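Local structure of flagellar assembly factor FliW (Geobacillus thermodenitrificans, 5DMD) at residues A[96-99]-A[104-107]; A[61-64]-A[69-72]; A[38-41]-A[46-49]. The protein probably binds the translational regulator CsrA, relieving repression of target genes such as flagellin, and also binds flagellin during assembly of the flagellum. The protein carries 1 engineered substitution. All coordinates share one frame; numbering follows the deposited sequence.

Interaction 1 of 3, residues A[96-99]-A[104-107]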
loop_
_atom_site.group_PDB
_atom_site.type_symbol
_atom_site.label_atom_id
_atom_site.label_comp_id
_atom_site.label_asym_id
_atom_site.label_seq_id
_atom_site.Cartn_x
_atom_site.Cartn_y
_atom_site.Cartn_z
ATOM N N LEU A 96 -0.484 5.773 -3.837
ATOM C CA LEU A 96 -0.516 7.077 -4.475
ATOM C C LEU A 96 -0.831 6.973 -5.957
ATOM O O LEU A 96 -0.434 6.024 -6.640
ATOM C CB LEU A 96 0.831 7.782 -4.313
ATOM C CG LEU A 96 1.375 7.990 -2.901
ATOM C CD1 LEU A 96 2.624 8.875 -2.957
ATOM C CD2 LEU A 96 0.313 8.598 -1.989
ATOM N N THR A 97 -1.532 7.982 -6.456
ATOM C CA THR A 97 -1.626 8.248 -7.887
ATOM C C THR A 97 -0.708 9.442 -8.103
ATOM O O THR A 97 -1.069 10.581 -7.799
ATOM C CB THR A 97 -3.066 8.540 -8.282
ATOM O OG1 THR A 97 -3.867 7.396 -7.962
ATOM C CG2 THR A 97 -3.163 8.787 -9.781
ATOM N N VAL A 98 0.495 9.162 -8.606
ATOM C CA VAL A 98 1.559 10.154 -8.693
ATOM C C VAL A 98 1.296 11.095 -9.857
ATOM O O VAL A 98 1.106 10.657 -10.998
ATOM C CB VAL A 98 2.929 9.467 -8.828
ATOM C CG1 VAL A 98 4.039 10.508 -8.850
ATOM C CG2 VAL A 98 3.143 8.510 -7.676
ATOM N N ALA A 99 1.309 12.389 -9.577
ATOM C CA ALA A 99 1.071 13.404 -10.590
ATOM C C ALA A 99 2.369 14.102 -10.982
ATOM O O ALA A 99 3.388 14.014 -10.289
ATOM C CB ALA A 99 0.067 14.441 -10.074
ATOM N N ASP A 104 0.550 17.625 -7.075
ATOM C CA ASP A 104 -0.832 17.284 -7.381
ATOM C C ASP A 104 -1.142 15.822 -7.085
ATOM O O ASP A 104 -2.224 15.339 -7.429
ATOM C CB ASP A 104 -1.150 17.610 -8.843
ATOM C CG ASP A 104 -1.224 19.101 -9.104
ATOM O OD1 ASP A 104 -1.316 19.881 -8.128
ATOM O OD2 ASP A 104 -1.172 19.492 -10.291
ATOM N N THR A 105 -0.205 15.107 -6.466
ATOM C CA THR A 105 -0.388 13.686 -6.197
ATOM C C THR A 105 -1.506 13.479 -5.178
ATOM O O THR A 105 -1.689 14.278 -4.251
ATOM C CB THR A 105 0.924 13.106 -5.676
ATOM O OG1 THR A 105 1.892 13.136 -6.736
ATOM C CG2 THR A 105 0.768 11.675 -5.160
ATOM N N THR A 106 -2.264 12.401 -5.362
ATOM C CA THR A 106 -3.338 12.030 -4.454
ATOM C C THR A 106 -3.099 10.636 -3.894
ATOM O O THR A 106 -2.301 9.860 -4.420
ATOM C CB THR A 106 -4.703 12.059 -5.153
ATOM O OG1 THR A 106 -4.704 11.144 -6.256
ATOM C CG2 THR A 106 -5.014 13.459 -5.656
ATOM N N ALA A 107 -3.824 10.330 -2.822
ATOM C CA ALA A 107 -3.831 9.008 -2.215
ATOM C C ALA A 107 -5.252 8.455 -2.171
ATOM O O ALA A 107 -6.221 9.201 -2.007
ATOM C CB ALA A 107 -3.294 9.072 -0.784
#
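Leu96 and Ala107 face each other as a non-hydrogen-bonded antiparallel pair, CA to CA 4.5 Å, followed by Thr97 and Thr106 as a hydrogen-bonded pair. Two backbone bonds close the latter: Thr97 N to Thr106 O at 2.9 Å and a longer one, Thr106 N to Thr97 O, at 3.3 Å. These are the last pairs before the loop in the hairpin of strands 90-97 and 106-116. Beyond them the backbones no longer pair by themselves, and a side chain takes over. Thr105 has OG1 beside its backbone N (chi1 -67°), which carries the hydroxyl to Ala99 N at 3.0 Å along a nearly straight N-H...O line (176°). The same oxygen is bonded to Phe102 O; since a carbonyl can only accept, the hydroxyl gives its proton there and accepts from Ala99 N. CG2 of Thr105 lies 3.4 Å from Thr97 O, and the Thr105 and Leu96 side chains cross at about a right angle. On the face with Leu96 and Ala107, Leu96 CD2 rests on Ala107 CB at 3.8 Å. The face with Thr97 and Thr106 is sparser: Thr106 OG1 reaches Thr97 CB. Near the turn, Ala99 CB lies 3.6 Å from Asp104 CB, while the Asp104 carboxylate turns to a salt bridge with Arg137. The hydroxyl of the buried Thr105 thus joins Ala99 and Phe102 just past the last strand pair, a side-chain oxygen standing in where backbone pairing stops.

Interaction 2 of 3, residues A[61-64]-A[69-72]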
loop_
_atom_site.group_PDB
_atom_site.type_symbol
_atom_site.label_atom_id
_atom_site.label_comp_id
_atom_site.label_asym_id
_atom_site.label_seq_id
_atom_site.Cartn_x
_atom_site.Cartn_y
_atom_site.Cartn_z
ATOM N N ILE A 61 2.689 5.200 0.600
ATOM C CA ILE A 61 3.141 5.985 1.739
ATOM C C ILE A 61 2.521 5.391 2.986
ATOM O O ILE A 61 1.467 4.746 2.938
ATOM C CB ILE A 61 2.763 7.482 1.664
ATOM C CG1 ILE A 61 1.249 7.670 1.498
ATOM C CG2 ILE A 61 3.496 8.172 0.532
ATOM C CD1 ILE A 61 0.759 9.087 1.845
ATOM N N GLU A 62 3.168 5.620 4.107
ATOM C CA GLU A 62 2.481 5.436 5.366
ATOM C C GLU A 62 1.504 6.600 5.530
ATOM O O GLU A 62 1.913 7.767 5.445
ATOM C CB GLU A 62 3.506 5.429 6.491
ATOM C CG GLU A 62 2.901 5.279 7.853
ATOM C CD GLU A 62 2.893 3.836 8.279
ATOM O OE1 GLU A 62 1.797 3.305 8.553
ATOM O OE2 GLU A 62 3.969 3.212 8.285
ATOM N N PRO A 63 0.211 6.335 5.721
ATOM C CA PRO A 63 -0.785 7.410 5.574
ATOM C C PRO A 63 -0.632 8.548 6.561
ATOM O O PRO A 63 -0.909 9.699 6.204
ATOM C CB PRO A 63 -2.129 6.691 5.750
ATOM C CG PRO A 63 -1.785 5.344 6.315
ATOM C CD PRO A 63 -0.416 5.015 5.855
ATOM N N PHE A 64 -0.210 8.270 7.798
ATOM C CA PHE A 64 -0.235 9.310 8.822
ATOM C C PHE A 64 0.768 10.417 8.542
ATOM O O PHE A 64 0.619 11.521 9.077
ATOM C CB PHE A 64 0.001 8.673 10.187
ATOM C CG PHE A 64 -0.901 7.505 10.459
ATOM C CD1 PHE A 64 -2.215 7.702 10.847
ATOM C CD2 PHE A 64 -0.444 6.207 10.298
ATOM C CE1 PHE A 64 -3.048 6.627 11.094
ATOM C CE2 PHE A 64 -1.275 5.126 10.543
ATOM C CZ PHE A 64 -2.581 5.338 10.941
ATOM N N THR A 69 -5.088 12.473 10.691
ATOM C CA THR A 69 -6.295 11.976 11.338
ATOM C C THR A 69 -6.848 10.714 10.684
ATOM O O THR A 69 -7.961 10.298 11.028
ATOM C CB THR A 69 -7.386 13.049 11.367
ATOM O OG1 THR A 69 -7.713 13.445 10.026
ATOM C CG2 THR A 69 -6.936 14.252 12.168
ATOM N N TYR A 70 -6.110 10.105 9.756
ATOM C CA TYR A 70 -6.575 8.882 9.109
ATOM C C TYR A 70 -6.885 7.830 10.158
ATOM O O TYR A 70 -6.006 7.426 10.924
ATOM C CB TYR A 70 -5.502 8.362 8.161
ATOM C CG TYR A 70 -5.961 7.246 7.236
ATOM C CD1 TYR A 70 -7.096 7.388 6.448
ATOM C CD2 TYR A 70 -5.241 6.069 7.145
ATOM C CE1 TYR A 70 -7.505 6.366 5.599
ATOM C CE2 TYR A 70 -5.636 5.054 6.299
ATOM C CZ TYR A 70 -6.763 5.209 5.523
ATOM O OH TYR A 70 -7.142 4.192 4.677
ATOM N N GLU A 71 -8.138 7.389 10.196
ATOM C CA GLU A 71 -8.576 6.414 11.185
ATOM C C GLU A 71 -9.517 5.444 10.491
ATOM O O GLU A 71 -10.503 5.863 9.878
ATOM C CB GLU A 71 -9.277 7.117 12.352
ATOM C CG GLU A 71 -9.491 6.250 13.577
ATOM C CD GLU A 71 -10.284 6.970 14.652
ATOM O OE1 GLU A 71 -11.327 6.435 15.085
ATOM O OE2 GLU A 71 -9.866 8.073 15.062
ATOM N N ILE A 72 -9.202 4.153 10.568
ATOM C CA ILE A 72 -10.002 3.123 9.928
ATOM C C ILE A 72 -10.376 2.067 10.956
ATOM O O ILE A 72 -9.740 1.922 12.002
ATOM C CB ILE A 72 -9.299 2.484 8.709
ATOM C CG1 ILE A 72 -8.121 1.621 9.164
ATOM C CG2 ILE A 72 -8.847 3.558 7.735
ATOM C CD1 ILE A 72 -7.419 0.891 8.026
#
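Tyr70 carries its ring toward Pro63 because CG stands anti to the backbone N (chi1 -169°), while Phe64, with CG beside its own N (chi1 -51°), swings its ring across to the Tyr70 backbone. The two aromatic side chains therefore do different jobs. The Tyr70 ring meets proline: CD2 lies 3.5 Å from Pro63 CB and 3.6 Å from Pro63 CG, and CE2 is 3.9 Å from each, so CB and CG of the proline bear on the CD2-CE2 side of the ring, the two side chains running oblique to each other. The Phe64 ring instead presents an edge. Its CE1 comes within 3.1 Å of Tyr70 O, which lies near the ring plane, an approach consistent with a weak attraction between the electropositive ring C-H and the carbonyl oxygen. CE1 also touches Tyr70 CB at 4.2 Å. Pro63 CG sits 4.2 Å above one face of the Phe64 ring, offset toward its rim, and so contacts both aromatic side chains. Between the two segments the contact is made by these apolar and edge approaches, without beta pairing. The Tyr70 hydroxyl is bonded to Leu109 O, which fixes the far end of the ring. Both segments belong to the connection from strand 57-61 to helix 76-81, and the contact folds its middle back on its start. Ile61 anchors that start in strand 57-61. Tyr70 on Val94 and Pro112, and Ile72 on Leu92, lay the loop against strands 90-97 and 106-116, with Leu127 and the Tyr132 ring, at about 60°, also meeting Tyr70.

Interaction 3 of 3, residues A[38-41]-A[46-49]. Engineered in segment 38-41: Gln39 (natural residue Pro).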
loop_
_atom_site.group_PDB
_atom_site.type_symbol
_atom_site.label_atom_id
_atom_site.label_comp_id
_atom_site.label_asym_id
_atom_site.label_seq_id
_atom_site.Cartn_x
_atom_site.Cartn_y
_atom_site.Cartn_z
ATOM N N LEU A 38 9.784 -2.382 -1.144
ATOM C CA LEU A 38 11.104 -1.852 -1.462
ATOM C C LEU A 38 11.119 -0.352 -1.233
ATOM O O LEU A 38 10.410 0.391 -1.916
ATOM C CB LEU A 38 11.485 -2.165 -2.909
ATOM C CG LEU A 38 11.376 -3.612 -3.369
ATOM C CD1 LEU A 38 11.564 -3.706 -4.877
ATOM C CD2 LEU A 38 12.451 -4.443 -2.645
ATOM N N GLN A 39 11.955 0.092 -0.300
ATOM C CA GLN A 39 12.064 1.516 -0.028
ATOM C C GLN A 39 12.597 2.255 -1.250
ATOM O O GLN A 39 13.532 1.800 -1.921
ATOM C CB GLN A 39 12.972 1.750 1.179
ATOM C CG GLN A 39 12.361 1.277 2.492
ATOM C CD GLN A 39 13.083 1.819 3.710
ATOM O OE1 GLN A 39 14.200 1.404 4.021
ATOM N NE2 GLN A 39 12.444 2.753 4.407
ATOM N N LEU A 40 11.960 3.382 -1.561
ATOM C CA LEU A 40 12.448 4.317 -2.570
ATOM C C LEU A 40 13.511 5.145 -1.865
ATOM O O LEU A 40 13.227 6.193 -1.285
ATOM C CB LEU A 40 11.306 5.183 -3.084
ATOM C CG LEU A 40 10.685 4.828 -4.436
ATOM C CD1 LEU A 40 10.070 6.062 -5.078
ATOM C CD2 LEU A 40 11.717 4.201 -5.363
ATOM N N GLU A 41 14.746 4.646 -1.917
ATOM C CA GLU A 41 15.859 5.083 -1.065
ATOM C C GLU A 41 15.769 6.494 -0.488
ATOM O O GLU A 41 15.842 6.683 0.728
ATOM C CB GLU A 41 17.189 4.948 -1.801
ATOM C CG GLU A 41 18.367 5.312 -0.918
ATOM C CD GLU A 41 19.694 4.958 -1.541
ATOM O OE1 GLU A 41 19.761 4.916 -2.787
ATOM O OE2 GLU A 41 20.664 4.721 -0.792
ATOM N N ILE A 46 7.507 3.818 -0.429
ATOM C CA ILE A 46 7.820 2.396 -0.482
ATOM C C ILE A 46 7.107 1.835 -1.704
ATOM O O ILE A 46 5.958 2.203 -1.974
ATOM C CB ILE A 46 7.324 1.666 0.789
ATOM C CG1 ILE A 46 7.831 2.336 2.070
ATOM C CG2 ILE A 46 7.699 0.180 0.763
ATOM C CD1 ILE A 46 6.934 3.432 2.611
ATOM N N ILE A 47 7.780 0.952 -2.444
ATOM C CA ILE A 47 7.190 0.302 -3.613
ATOM C C ILE A 47 6.633 -1.052 -3.200
ATOM O O ILE A 47 7.368 -1.904 -2.676
ATOM C CB ILE A 47 8.207 0.131 -4.751
ATOM C CG1 ILE A 47 8.837 1.477 -5.106
ATOM C CG2 ILE A 47 7.508 -0.471 -5.970
ATOM C CD1 ILE A 47 7.811 2.531 -5.490
ATOM N N LEU A 48 5.342 -1.263 -3.449
ATOM C CA LEU A 48 4.745 -2.592 -3.344
ATOM C C LEU A 48 5.008 -3.297 -4.672
ATOM O O LEU A 48 4.325 -3.041 -5.663
ATOM C CB LEU A 48 3.250 -2.462 -3.052
ATOM C CG LEU A 48 2.495 -3.777 -2.866
ATOM C CD1 LEU A 48 2.976 -4.497 -1.606
ATOM C CD2 LEU A 48 0.993 -3.507 -2.822
ATOM N N GLN A 49 6.004 -4.186 -4.695
ATOM C CA GLN A 49 6.539 -4.757 -5.932
ATOM C C GLN A 49 6.142 -6.221 -6.062
ATOM O O GLN A 49 6.483 -7.038 -5.201
ATOM C CB GLN A 49 8.066 -4.650 -5.931
ATOM C CG GLN A 49 8.743 -5.322 -7.116
ATOM C CD GLN A 49 8.466 -4.611 -8.424
ATOM O OE1 GLN A 49 8.779 -3.431 -8.588
ATOM N NE2 GLN A 49 7.836 -5.324 -9.355
#
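Between Leu38 and Ile47 the flat groups that meet are peptides, in the antiparallel beta hairpin of strands 34-39 and 45-50, part of the curled FliW sheet. Leu38 N lies in the carbonyl plane of Ile47 and bonds to Ile47 O at 2.9 Å. The return bond, Ile47 N to Leu38 O, is shorter at 2.7 Å and nearly straight at the hydrogen (174°), but its donor is tilted 34° from the Leu38 carbonyl plane. Over one face of that carbonyl sits Ile46 CG2, 3.8 Å from Leu38 O; Ile47 CB is 3.6 Å from the same oxygen, so the oxygen has a methyl over one face and Ile47 CB near its plane. The amide of Gln49 is held at both ends outside the pair, OE1 by Lys7 N and NE2 by Pro54 O. One face of the hairpin bears Leu38, Ile47 and Gln49; the other bears Ile46 and Gln39, an engineered residue where the natural protein has proline. Gln39 pairs with Ile46 through the backbone only as a non-hydrogen-bonded pair, CA to CA 4.4 Å, and its carbonyl is bonded to His9 NE2. Next along the chain, Leu40 is the centre of an inverse gamma turn, which bends the backbone away from the strand direction. Its side chain, at an unusual chi1 of -101°, still leans back on Ile47, CG lying 3.8 Å from Ile47 CD1. Tyr8 and His9 from the N-terminal part pack on Ile47, His9 also on Leu38, and Val59 of the neighbouring strand flanks Ile47. At its far end, Leu38 CD1 packs against the aliphatic start of Gln49, 3.8 Å from CB.

Overall arrangement
The three contacts follow one another along the chain, 38-41/46-49 first, then 61-64/69-72, then 96-99/104-107. Interactions 1 and 3 are the loop-side ends of two hairpins in one antiparallel sheet, their centres about 16 Å apart and nearest atoms about 7 Å. Strand 57-61 lies between these hairpins, and its Val59 touches Leu96 and Val98 of interaction 1 as well as Ile47 of interaction 3. Interaction 2 springs from that strand's end. It meets interaction 1 directly, Ile61 CG2 packing on Leu96 CD1 at 3.7 Å, whereas between interactions 2 and 3 the nearest atoms are about 5 Å apart and the centres about 18 Å.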